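Local coordinates for protein putative Transcriptional Regulator (Rhodococcus sp., PDB 2IA2) that probably regulates transcription as an IclR-family protein, binding DNA through a winged helix-turn-helix domain and probably a small-molecule effector through its C-terminal GAF-like domain, at residues A25-F30 / V42-T46; D196-V200 / S211-P215; V122-R126 / G136-G140; P144-T148 / L170-L175; R131-V135 / S230-R235. All coordinates share one frame; numbering follows the deposited sequence.

Contact 1 stands apart in the helix-turn-helix domain, its centre about 40 Å or more from those of the others, which all belong to the C-terminal domain. It is helix packing by methyl and methylene groups, partly buried. Contacts 2, 3 and 5 all reach the six-stranded antiparallel sheet: contact 2, partly buried, is a backbone ladder between two strands; contact 3, the surface one, folds a loop on strand 120-127; contact 5, partly buried, packs the same loop on the end of strand 223-232, with an arginine stack just beyond it. Contacts 2 and 5 touch through S211 and S230. Contact 4, partly buried, joins two loops through one tyrosine, whose hydroxyl meets a backbone N-H and water.

Contact 1: residues A25-F30 / V42-T46; sequences AVIRCF and VARAT
The methyl CG2 of T46 reaches helix 18-28 and meets the carbonyl O of A25 at 3.6 Å, with CA of V26 and CB of C29 just beyond. CB of C29 packs on CB of A45 at 3.9 Å. V42 splits its two methyls between partners: CG1 meets CG1 of V26 at 4.2 Å, crossing at about a right angle, while CG2 lies near CZ of F30 and SG of C29. That sulfur also rests over the rim of one face of the F30 ring. What turns T46 is a bond inside its own helix: OG1, set between the backbone N and the carbonyl carbon (chi1 55°), bonds to O of V42 at 2.8 Å, which leaves CG2 facing the other helix. A serine here would keep a hydroxyl but lose that methyl, and would probably leave a gap against A25, V26 and C29. Farther out, F56, L57 and L60 of helix 50-63 pack on V26, and L57 also on V42; R37 bonds to O of C29. In this IclR helix-turn-helix domain, helix 39-46 is thus held against helix 18-28 and the residues after it mainly by van der Waals packing, the threonine hydroxyl being satisfied within its own helix.

Contact 2: residues D196-V200 / S211-P215; sequences DGICV and SMAAP
Strands 199-202 and 209-217 run antiparallel here, C199 and A213 forming a hydrogen-bonded pair and V200 with M212 the non-hydrogen-bonded pair next to it. N of C199 bonds to O of A213 at 3.0 Å and N of A213 to O of C199 at 2.9 Å. CA-H...O contacts fill in between, the shortest from CA of M212 to O of C199 at 3.1 Å. On one face of the sheet CG2 of V200 packs near CB of M212, at 4.2 Å; the selenomethionine chain then bends at chi2 and chi3 and leads away, toward L249 of helix 246-264. That helix also takes V200 and I198 against I246. C199 and A213 point to the other face, where R152 and the S149-M150 turn of helix 149-156 lie. Before the strand, G197 has positive phi (77°), a conformation that suits glycine, and its O meets CD of P215 at 3.2 Å. CG2 of I198 touches CB of A214 at 4.3 Å. The arrangement is a beta hairpin at one edge of the six-stranded sheet, with helices on both faces, as in the GAF-like C-terminal domain of IclR regulators.

Contact 3: residues V122-R126 / G136-G140; sequences VYVAR and GITIG
One hydrogen bond ties the loop to the strand: N of G140 to O of Y123, 2.8 Å and nearly straight at 168°. Three residues earlier in the loop, CG2 of I137 makes a CH-pi contact over the centre of the Y123 ring, 3.7 Å from the centroid, while CD1 of the same isoleucine reaches the phenol OH at 3.5 Å. With chi1 at -82°, I137 has CG2 anti to its backbone N, which puts this branch over the ring. Replacing Y123 by an alanine would probably leave I137 without the ring it rides on and open a gap beneath the loop. Packing does the rest: CG2 of I139 meets O of Y123 at 3.5 Å, and its CG1 meets CG of R126 at 4.0 Å. R126 runs alongside T138, its CD 3.3 Å from O of I137 and one guanidinium face toward C of I137 and CA of T138. V124 and A125 both face V113, a classic beta bulge in strand 120-127. Y123 also pairs through its backbone with T141, leading into edge strand 142-144. The exposed loop thus hangs mostly on van der Waals contacts and one backbone bond.

Contact 4: residues P144-T148 / L170-L175; sequences PAYAT and LDIQRL
Y146 reaches from one loop to the other, and its side chain can be followed outward atom by atom. CB meets CD2 of L170 at 3.7 Å, and CG lies near the same methyl. On one side of the ring CD2 is 3.8 Å from CD1 of L170, so both leucine methyls pack round the root of the tyrosine, the two side chains meeting at a slant. On the other side CE1 touches CG2 of I172 at 4.0 Å, and CA of I172 lies over one face of the ring. CB of the following residue, A147, sits over the rim of a face too. At the tip, OH of Y146 accepts a hydrogen bond from N of Q173 at 3.0 Å, with an N-H...O angle of 151°. A water lies in the plane of the ring at its edge, close to this hydroxyl, and makes a weak bond to OE1 of Q173. The isobutyl group of L175 closes the end: its CD1 packs on CB of A147 at 3.5 Å and near the phenol OH. The first torsion, with CG between the backbone N and the carbonyl carbon (chi1 81°), sends the ring across to 170-175. L186 of helix 183-196 packs on Y146, L170 and I172, and T148 caps the start of helix 149-156 through a bond to N of G151. This is loop-to-loop packing in the C-terminal domain: the turn between strand 142-144 and helix 149-156 holds the linker that leaves helix 160-169.

Contact 5: residues R131-V135 / S230-R235; sequences RIMTV and STPAAR
This is a stack of two arginines with apolar packing beside it, where the loop between strands 120-127 and 142-144 lies against the end of strand 223-232. The guanidinium of R131 lies flat on that of R235, centres 3.6 Å apart and planes at 9°, with CZ of R131 over the middle of the R235 group. NH2 of R131 and NE of R235 come within 3.4 Å, two stacked donors, not hydrogen-bonded, but both have the same acid: E109 takes R131 through one carboxylate oxygen and R235 through the other, two salt bridges that would offset the like charges. Both chains turn at chi3 (-63° in R131, 70° in R235), which swings each guanidinium round to face the other. Along the loop, CE of selenomethionine M133 touches CG of P232 at 3.6 Å, and CG1 of V135 packs on CD of P232 at 4.0 Å. CG2 of V135 reaches O of S230 at 3.4 Å. On one side in the sheet, OG of S230 bonds to OG of S211 of strand 209-217, whose L209 packs on V135 and S230; on its other side S230 pairs with S110 of strand 110-117 through the backbone.

Contact 1: residues A25-F30 / V42-T46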
# COMPACT_ATOMS: atom_id res chain seq x y z
N ALA A 25 0.43 16.35 13.34
CA ALA A 25 0.55 15.58 14.57
C ALA A 25 -0.82 15.34 15.16
O ALA A 25 -1.05 14.30 15.75
CB ALA A 25 1.49 16.28 15.60
N VAL A 26 -1.71 16.31 15.01
CA VAL A 26 -3.08 16.16 15.46
C VAL A 26 -3.80 15.03 14.66
O VAL A 26 -4.43 14.15 15.22
CB VAL A 26 -3.86 17.52 15.41
CG1 VAL A 26 -5.35 17.31 15.61
CG2 VAL A 26 -3.29 18.57 16.45
N ILE A 27 -3.64 15.00 13.34
CA ILE A 27 -4.28 13.94 12.54
C ILE A 27 -3.68 12.61 12.98
O ILE A 27 -4.43 11.65 13.18
CB ILE A 27 -3.99 14.11 11.00
CG1 ILE A 27 -4.72 15.33 10.46
CG2 ILE A 27 -4.36 12.84 10.22
CD1 ILE A 27 -4.35 15.69 9.01
N ARG A 28 -2.35 12.56 13.19
CA ARG A 28 -1.67 11.29 13.54
C ARG A 28 -2.03 10.76 14.96
O ARG A 28 -1.77 9.59 15.27
CB ARG A 28 -0.12 11.44 13.51
CG ARG A 28 0.49 11.75 12.17
CD ARG A 28 0.82 10.59 11.34
NE ARG A 28 1.57 9.51 12.00
CZ ARG A 28 2.87 9.28 11.81
NH1 ARG A 28 3.59 10.07 11.04
NH2 ARG A 28 3.45 8.24 12.41
N CYS A 29 -2.56 11.61 15.82
CA CYS A 29 -2.83 11.18 17.19
C CYS A 29 -4.06 10.26 17.33
O CYS A 29 -4.25 9.66 18.37
CB CYS A 29 -2.83 12.36 18.21
SG CYS A 29 -4.45 13.15 18.32
N PHE A 30 -4.86 10.12 16.27
CA PHE A 30 -5.92 9.10 16.19
C PHE A 30 -5.42 7.71 15.73
O PHE A 30 -4.60 7.58 14.83
CB PHE A 30 -7.09 9.61 15.32
CG PHE A 30 -7.59 10.97 15.78
CD1 PHE A 30 -7.04 12.12 15.27
CD2 PHE A 30 -8.57 11.09 16.77
CE1 PHE A 30 -7.42 13.41 15.72
CE2 PHE A 30 -9.00 12.39 17.24
CZ PHE A 30 -8.44 13.53 16.70
N VAL A 42 -6.33 15.40 23.05
CA VAL A 42 -5.56 15.72 21.86
C VAL A 42 -4.35 16.59 22.25
O VAL A 42 -3.26 16.39 21.71
CB VAL A 42 -6.41 16.50 20.81
CG1 VAL A 42 -5.54 17.14 19.77
CG2 VAL A 42 -7.43 15.60 20.17
N ALA A 43 -4.56 17.58 23.14
CA ALA A 43 -3.45 18.43 23.65
C ALA A 43 -2.37 17.54 24.26
O ALA A 43 -1.17 17.65 23.92
CB ALA A 43 -3.97 19.45 24.71
N ARG A 44 -2.78 16.68 25.18
CA ARG A 44 -1.85 15.74 25.83
C ARG A 44 -1.08 14.86 24.86
O ARG A 44 0.09 14.64 25.02
CB ARG A 44 -2.61 14.83 26.77
CG ARG A 44 -1.75 14.06 27.80
CD ARG A 44 -2.54 12.88 28.38
NE ARG A 44 -1.89 12.28 29.55
CZ ARG A 44 -2.42 11.28 30.30
NH1 ARG A 44 -3.63 10.77 29.99
NH2 ARG A 44 -1.77 10.77 31.36
N ALA A 45 -1.76 14.35 23.85
CA ALA A 45 -1.15 13.42 22.89
C ALA A 45 -0.13 14.08 21.94
O ALA A 45 0.73 13.38 21.37
CB ALA A 45 -2.23 12.75 22.08
N THR A 46 -0.22 15.41 21.78
CA THR A 46 0.59 16.11 20.82
C THR A 46 1.53 17.08 21.52
O THR A 46 2.23 17.89 20.85
CB THR A 46 -0.30 16.89 19.83
OG1 THR A 46 -1.15 17.76 20.57
CG2 THR A 46 -1.20 15.95 18.97

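Contact 2: residues D196-V200 / S211-P215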
# COMPACT_ATOMS: atom_id res chain seq x y z
N ASP A 196 23.52 -15.46 9.90
CA ASP A 196 24.17 -14.14 9.90
C ASP A 196 23.28 -12.97 9.48
O ASP A 196 23.57 -11.80 9.78
CB ASP A 196 25.37 -14.18 8.97
CG ASP A 196 26.35 -15.27 9.35
OD1 ASP A 196 26.15 -15.88 10.45
OD2 ASP A 196 27.31 -15.51 8.58
N GLY A 197 22.23 -13.26 8.71
CA GLY A 197 21.42 -12.17 8.15
C GLY A 197 22.07 -11.48 6.94
O GLY A 197 21.55 -10.52 6.43
N ILE A 198 23.23 -11.95 6.49
CA ILE A 198 23.88 -11.40 5.30
C ILE A 198 24.63 -12.50 4.58
O ILE A 198 24.86 -13.54 5.16
CB ILE A 198 24.87 -10.24 5.57
CG1 ILE A 198 25.96 -10.70 6.49
CG2 ILE A 198 24.14 -8.99 6.06
CD1 ILE A 198 27.27 -9.97 6.28
N CYS A 199 24.99 -12.26 3.31
CA CYS A 199 25.78 -13.19 2.55
C CYS A 199 26.84 -12.38 1.88
O CYS A 199 26.55 -11.32 1.33
CB CYS A 199 24.91 -13.89 1.49
SG CYS A 199 25.87 -14.94 0.38
N VAL A 200 28.08 -12.82 1.99
CA VAL A 200 29.15 -12.28 1.21
C VAL A 200 29.62 -13.31 0.23
O VAL A 200 29.93 -14.42 0.60
CB VAL A 200 30.31 -11.81 2.03
CG1 VAL A 200 31.36 -11.24 1.18
CG2 VAL A 200 29.88 -10.83 3.04
N SER A 211 30.14 -9.49 -3.96
CA SER A 211 28.75 -9.02 -3.72
C SER A 211 28.43 -9.30 -2.31
O SER A 211 28.91 -10.31 -1.78
CB SER A 211 27.77 -9.80 -4.57
OG SER A 211 28.02 -9.49 -5.94
N MSE A 212 27.57 -8.47 -1.70
CA MSE A 212 27.01 -8.78 -0.38
C MSE A 212 25.53 -8.45 -0.36
O MSE A 212 25.14 -7.47 -0.97
CB MSE A 212 27.75 -8.03 0.71
CG MSE A 212 27.68 -6.51 0.62
SE MSE A 212 29.54 -5.68 0.53
CE MSE A 212 30.22 -6.51 -1.26
N ALA A 213 24.73 -9.26 0.30
CA ALA A 213 23.28 -9.11 0.23
C ALA A 213 22.62 -9.35 1.57
O ALA A 213 23.16 -10.04 2.44
CB ALA A 213 22.68 -10.06 -0.83
N ALA A 214 21.41 -8.82 1.72
CA ALA A 214 20.66 -8.94 2.95
C ALA A 214 19.20 -9.19 2.54
O ALA A 214 18.77 -8.78 1.45
CB ALA A 214 20.77 -7.67 3.72
N PRO A 215 18.45 -9.91 3.38
CA PRO A 215 17.02 -10.12 3.12
C PRO A 215 16.15 -8.89 3.26
O PRO A 215 16.37 -7.99 4.11
CB PRO A 215 16.63 -11.16 4.16
CG PRO A 215 17.65 -10.92 5.33
CD PRO A 215 18.91 -10.67 4.57

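Contact 3: residues V122-R126 / G136-G140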
# COMPACT_ATOMS: atom_id res chain seq x y z
N VAL A 122 16.04 -12.71 -10.22
CA VAL A 122 15.66 -11.78 -11.31
C VAL A 122 15.86 -10.39 -10.74
O VAL A 122 15.31 -10.07 -9.67
CB VAL A 122 14.15 -11.83 -11.73
CG1 VAL A 122 13.90 -10.93 -12.98
CG2 VAL A 122 13.72 -13.22 -12.06
N TYR A 123 16.63 -9.57 -11.44
CA TYR A 123 16.84 -8.19 -10.99
C TYR A 123 15.59 -7.37 -11.20
O TYR A 123 15.08 -7.31 -12.32
CB TYR A 123 17.97 -7.54 -11.77
CG TYR A 123 19.32 -7.94 -11.23
CD1 TYR A 123 19.80 -9.25 -11.38
CD2 TYR A 123 20.10 -7.02 -10.52
CE1 TYR A 123 21.05 -9.64 -10.86
CE2 TYR A 123 21.38 -7.38 -10.02
CZ TYR A 123 21.82 -8.69 -10.19
OH TYR A 123 23.03 -9.05 -9.68
N VAL A 124 15.17 -6.66 -10.17
CA VAL A 124 13.96 -5.84 -10.27
C VAL A 124 14.19 -4.34 -10.05
O VAL A 124 13.34 -3.56 -10.41
CB VAL A 124 12.75 -6.36 -9.39
CG1 VAL A 124 12.20 -7.73 -9.91
CG2 VAL A 124 13.10 -6.40 -7.90
N ALA A 125 15.32 -3.94 -9.47
CA ALA A 125 15.64 -2.51 -9.29
C ALA A 125 17.17 -2.45 -9.19
O ALA A 125 17.77 -3.42 -8.73
CB ALA A 125 14.99 -1.95 -7.98
N ARG A 126 17.78 -1.37 -9.65
CA ARG A 126 19.20 -1.22 -9.53
C ARG A 126 19.57 0.23 -9.61
O ARG A 126 18.83 1.01 -10.19
CB ARG A 126 19.95 -2.01 -10.62
CG ARG A 126 19.75 -1.45 -12.02
CD ARG A 126 21.12 -1.55 -12.62
NE ARG A 126 21.36 -1.06 -13.98
CZ ARG A 126 22.58 -1.06 -14.53
NH1 ARG A 126 23.62 -1.50 -13.81
NH2 ARG A 126 22.77 -0.63 -15.76
N GLY A 136 27.44 -3.81 -12.65
CA GLY A 136 25.99 -3.70 -12.55
C GLY A 136 25.35 -4.48 -13.67
O GLY A 136 25.87 -4.53 -14.78
N ILE A 137 24.19 -5.06 -13.36
CA ILE A 137 23.44 -5.92 -14.31
C ILE A 137 22.11 -5.21 -14.57
O ILE A 137 21.54 -4.66 -13.63
CB ILE A 137 23.29 -7.29 -13.58
CG1 ILE A 137 24.57 -8.10 -13.77
CG2 ILE A 137 22.11 -8.11 -14.03
CD1 ILE A 137 24.83 -9.01 -12.63
N THR A 138 21.57 -5.22 -15.80
CA THR A 138 20.26 -4.58 -16.03
C THR A 138 19.02 -5.34 -15.49
O THR A 138 19.01 -6.60 -15.36
CB THR A 138 20.00 -4.32 -17.52
OG1 THR A 138 19.93 -5.58 -18.18
CG2 THR A 138 21.09 -3.46 -18.13
N ILE A 139 17.98 -4.56 -15.19
CA ILE A 139 16.70 -5.05 -14.65
C ILE A 139 16.11 -6.10 -15.60
O ILE A 139 16.21 -5.94 -16.80
CB ILE A 139 15.74 -3.87 -14.39
CG1 ILE A 139 16.28 -3.05 -13.23
CG2 ILE A 139 14.31 -4.33 -14.04
CD1 ILE A 139 15.65 -1.68 -13.16
N GLY A 140 15.60 -7.21 -15.06
CA GLY A 140 15.13 -8.31 -15.88
C GLY A 140 16.13 -9.40 -16.12
O GLY A 140 15.76 -10.52 -16.55

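Contact 4: residues P144-T148 / L170-L175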
# COMPACT_ATOMS: atom_id res chain seq x y z
N PRO A 144 21.99 -17.49 -11.82
CA PRO A 144 21.68 -18.63 -10.92
C PRO A 144 21.71 -18.24 -9.44
O PRO A 144 22.62 -17.58 -9.02
CB PRO A 144 22.75 -19.66 -11.29
CG PRO A 144 23.88 -18.86 -11.96
CD PRO A 144 23.19 -17.72 -12.67
N ALA A 145 20.70 -18.64 -8.67
CA ALA A 145 20.61 -18.31 -7.26
C ALA A 145 21.81 -18.77 -6.43
O ALA A 145 22.28 -18.03 -5.52
CB ALA A 145 19.27 -18.83 -6.67
N TYR A 146 22.30 -19.98 -6.72
CA TYR A 146 23.42 -20.60 -5.96
C TYR A 146 24.75 -19.85 -6.01
O TYR A 146 25.61 -20.08 -5.16
CB TYR A 146 23.68 -22.07 -6.37
CG TYR A 146 24.50 -22.27 -7.63
CD1 TYR A 146 25.88 -22.40 -7.56
CD2 TYR A 146 23.88 -22.33 -8.88
CE1 TYR A 146 26.65 -22.60 -8.73
CE2 TYR A 146 24.61 -22.53 -10.05
CZ TYR A 146 26.00 -22.68 -9.97
OH TYR A 146 26.74 -22.89 -11.11
N ALA A 147 24.93 -19.01 -7.01
CA ALA A 147 26.22 -18.38 -7.25
C ALA A 147 26.20 -16.86 -7.04
O ALA A 147 27.16 -16.18 -7.40
CB ALA A 147 26.77 -18.76 -8.68
N THR A 148 25.13 -16.35 -6.43
CA THR A 148 24.99 -14.92 -6.16
C THR A 148 24.69 -14.73 -4.68
O THR A 148 24.14 -15.65 -4.04
CB THR A 148 23.83 -14.32 -6.98
OG1 THR A 148 22.65 -15.02 -6.64
CG2 THR A 148 24.10 -14.47 -8.47
N LEU A 170 19.62 -29.30 -8.30
CA LEU A 170 20.65 -28.36 -8.76
C LEU A 170 21.86 -29.03 -9.39
O LEU A 170 22.41 -30.00 -8.86
CB LEU A 170 21.10 -27.44 -7.62
CG LEU A 170 22.13 -26.35 -7.95
CD1 LEU A 170 21.70 -25.42 -9.04
CD2 LEU A 170 22.46 -25.57 -6.69
N ASP A 171 22.25 -28.48 -10.52
CA ASP A 171 23.49 -28.82 -11.24
C ASP A 171 24.48 -27.69 -10.94
O ASP A 171 24.47 -26.67 -11.62
CB ASP A 171 23.14 -28.87 -12.75
CG ASP A 171 24.31 -29.27 -13.65
OD1 ASP A 171 25.39 -29.68 -13.13
OD2 ASP A 171 24.12 -29.17 -14.91
N ILE A 172 25.31 -27.86 -9.91
CA ILE A 172 26.31 -26.86 -9.53
C ILE A 172 27.42 -26.88 -10.56
O ILE A 172 28.04 -27.91 -10.74
CB ILE A 172 26.94 -27.19 -8.14
CG1 ILE A 172 25.90 -27.12 -7.03
CG2 ILE A 172 28.12 -26.25 -7.84
CD1 ILE A 172 26.29 -27.81 -5.74
N GLN A 173 27.66 -25.77 -11.25
CA GLN A 173 28.79 -25.67 -12.21
C GLN A 173 30.00 -24.96 -11.62
O GLN A 173 29.84 -24.10 -10.76
CB GLN A 173 28.36 -24.94 -13.48
CG GLN A 173 27.01 -25.36 -13.97
CD GLN A 173 26.84 -25.15 -15.44
OE1 GLN A 173 26.82 -24.01 -15.93
NE2 GLN A 173 26.69 -26.25 -16.17
N ARG A 174 31.21 -25.32 -12.05
CA ARG A 174 32.42 -24.63 -11.58
C ARG A 174 32.57 -23.37 -12.41
O ARG A 174 33.19 -23.40 -13.46
CB ARG A 174 33.66 -25.52 -11.73
N LEU A 175 31.98 -22.27 -11.96
CA LEU A 175 32.05 -21.00 -12.69
C LEU A 175 33.41 -20.29 -12.61
O LEU A 175 33.84 -19.67 -13.59
CB LEU A 175 30.91 -20.06 -12.23
CG LEU A 175 29.47 -20.60 -12.28
CD1 LEU A 175 28.45 -19.61 -11.67
CD2 LEU A 175 29.07 -20.96 -13.72
O HOH W 1 25.22 -22.54 -13.31

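Contact 5: residues R131-V135 / S230-R235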
# COMPACT_ATOMS: atom_id res chain seq x y z
N ARG A 131 31.43 4.29 -13.60
CA ARG A 131 32.85 4.00 -13.63
C ARG A 131 33.10 3.27 -14.93
O ARG A 131 32.15 2.89 -15.60
CB ARG A 131 33.27 3.22 -12.37
CG ARG A 131 33.38 4.14 -11.11
CD ARG A 131 34.31 3.62 -10.04
NE ARG A 131 33.82 2.36 -9.51
CZ ARG A 131 33.01 2.22 -8.46
NH1 ARG A 131 32.57 3.27 -7.77
NH2 ARG A 131 32.64 1.00 -8.10
N ILE A 132 34.36 3.10 -15.30
CA ILE A 132 34.73 2.41 -16.52
C ILE A 132 34.49 0.92 -16.39
O ILE A 132 33.91 0.31 -17.28
CB ILE A 132 36.21 2.67 -16.89
CG1 ILE A 132 36.36 4.15 -17.27
CG2 ILE A 132 36.68 1.70 -17.97
CD1 ILE A 132 37.82 4.67 -17.28
N MSE A 133 34.96 0.33 -15.28
CA MSE A 133 34.75 -1.07 -15.05
C MSE A 133 33.66 -1.18 -13.99
O MSE A 133 33.86 -0.77 -12.84
CB MSE A 133 36.03 -1.72 -14.56
CG MSE A 133 35.95 -3.23 -14.39
SE MSE A 133 37.68 -3.96 -13.78
CE MSE A 133 37.50 -3.38 -11.84
N THR A 134 32.51 -1.73 -14.38
CA THR A 134 31.29 -1.71 -13.57
C THR A 134 30.70 -3.09 -13.64
O THR A 134 30.90 -3.84 -14.62
CB THR A 134 30.19 -0.81 -14.18
OG1 THR A 134 29.85 -1.35 -15.46
CG2 THR A 134 30.64 0.63 -14.38
N VAL A 135 29.90 -3.39 -12.61
CA VAL A 135 29.59 -4.77 -12.24
C VAL A 135 28.10 -4.89 -12.21
O VAL A 135 27.57 -5.92 -11.80
CB VAL A 135 30.17 -5.09 -10.79
CG1 VAL A 135 31.72 -5.17 -10.82
CG2 VAL A 135 29.71 -4.07 -9.71
N SER A 230 27.32 -4.54 -4.99
CA SER A 230 28.25 -5.36 -5.76
C SER A 230 29.48 -4.51 -6.07
O SER A 230 29.35 -3.31 -6.40
CB SER A 230 27.58 -5.84 -7.06
OG SER A 230 28.34 -6.89 -7.67
N THR A 231 30.66 -5.12 -6.00
CA THR A 231 31.92 -4.35 -6.15
C THR A 231 33.10 -5.18 -6.63
O THR A 231 33.19 -6.39 -6.32
CB THR A 231 32.26 -3.61 -4.81
OG1 THR A 231 33.24 -2.60 -5.08
CG2 THR A 231 32.77 -4.57 -3.73
N PRO A 232 34.01 -4.57 -7.42
CA PRO A 232 35.25 -5.30 -7.73
C PRO A 232 35.99 -5.69 -6.47
O PRO A 232 36.03 -4.93 -5.51
CB PRO A 232 36.09 -4.28 -8.57
CG PRO A 232 35.00 -3.47 -9.24
CD PRO A 232 33.98 -3.27 -8.11
N ALA A 233 36.54 -6.88 -6.46
CA ALA A 233 37.35 -7.30 -5.33
C ALA A 233 38.48 -6.28 -5.04
O ALA A 233 38.85 -6.07 -3.86
CB ALA A 233 37.91 -8.70 -5.59
N ALA A 234 39.01 -5.62 -6.08
CA ALA A 234 40.17 -4.70 -5.88
C ALA A 234 39.86 -3.43 -5.08
O ALA A 234 40.76 -2.80 -4.53
CB ALA A 234 40.78 -4.34 -7.24
N ARG A 235 38.59 -3.03 -4.99
CA ARG A 235 38.26 -1.78 -4.28
C ARG A 235 38.23 -1.90 -2.74
O ARG A 235 38.42 -0.89 -2.03
CB ARG A 235 36.90 -1.27 -4.73
CG ARG A 235 36.77 -0.98 -6.19
CD ARG A 235 35.34 -0.32 -6.47
NE ARG A 235 35.26 1.03 -5.92
CZ ARG A 235 35.97 2.04 -6.41
NH1 ARG A 235 36.78 1.84 -7.48
NH2 ARG A 235 35.87 3.23 -5.86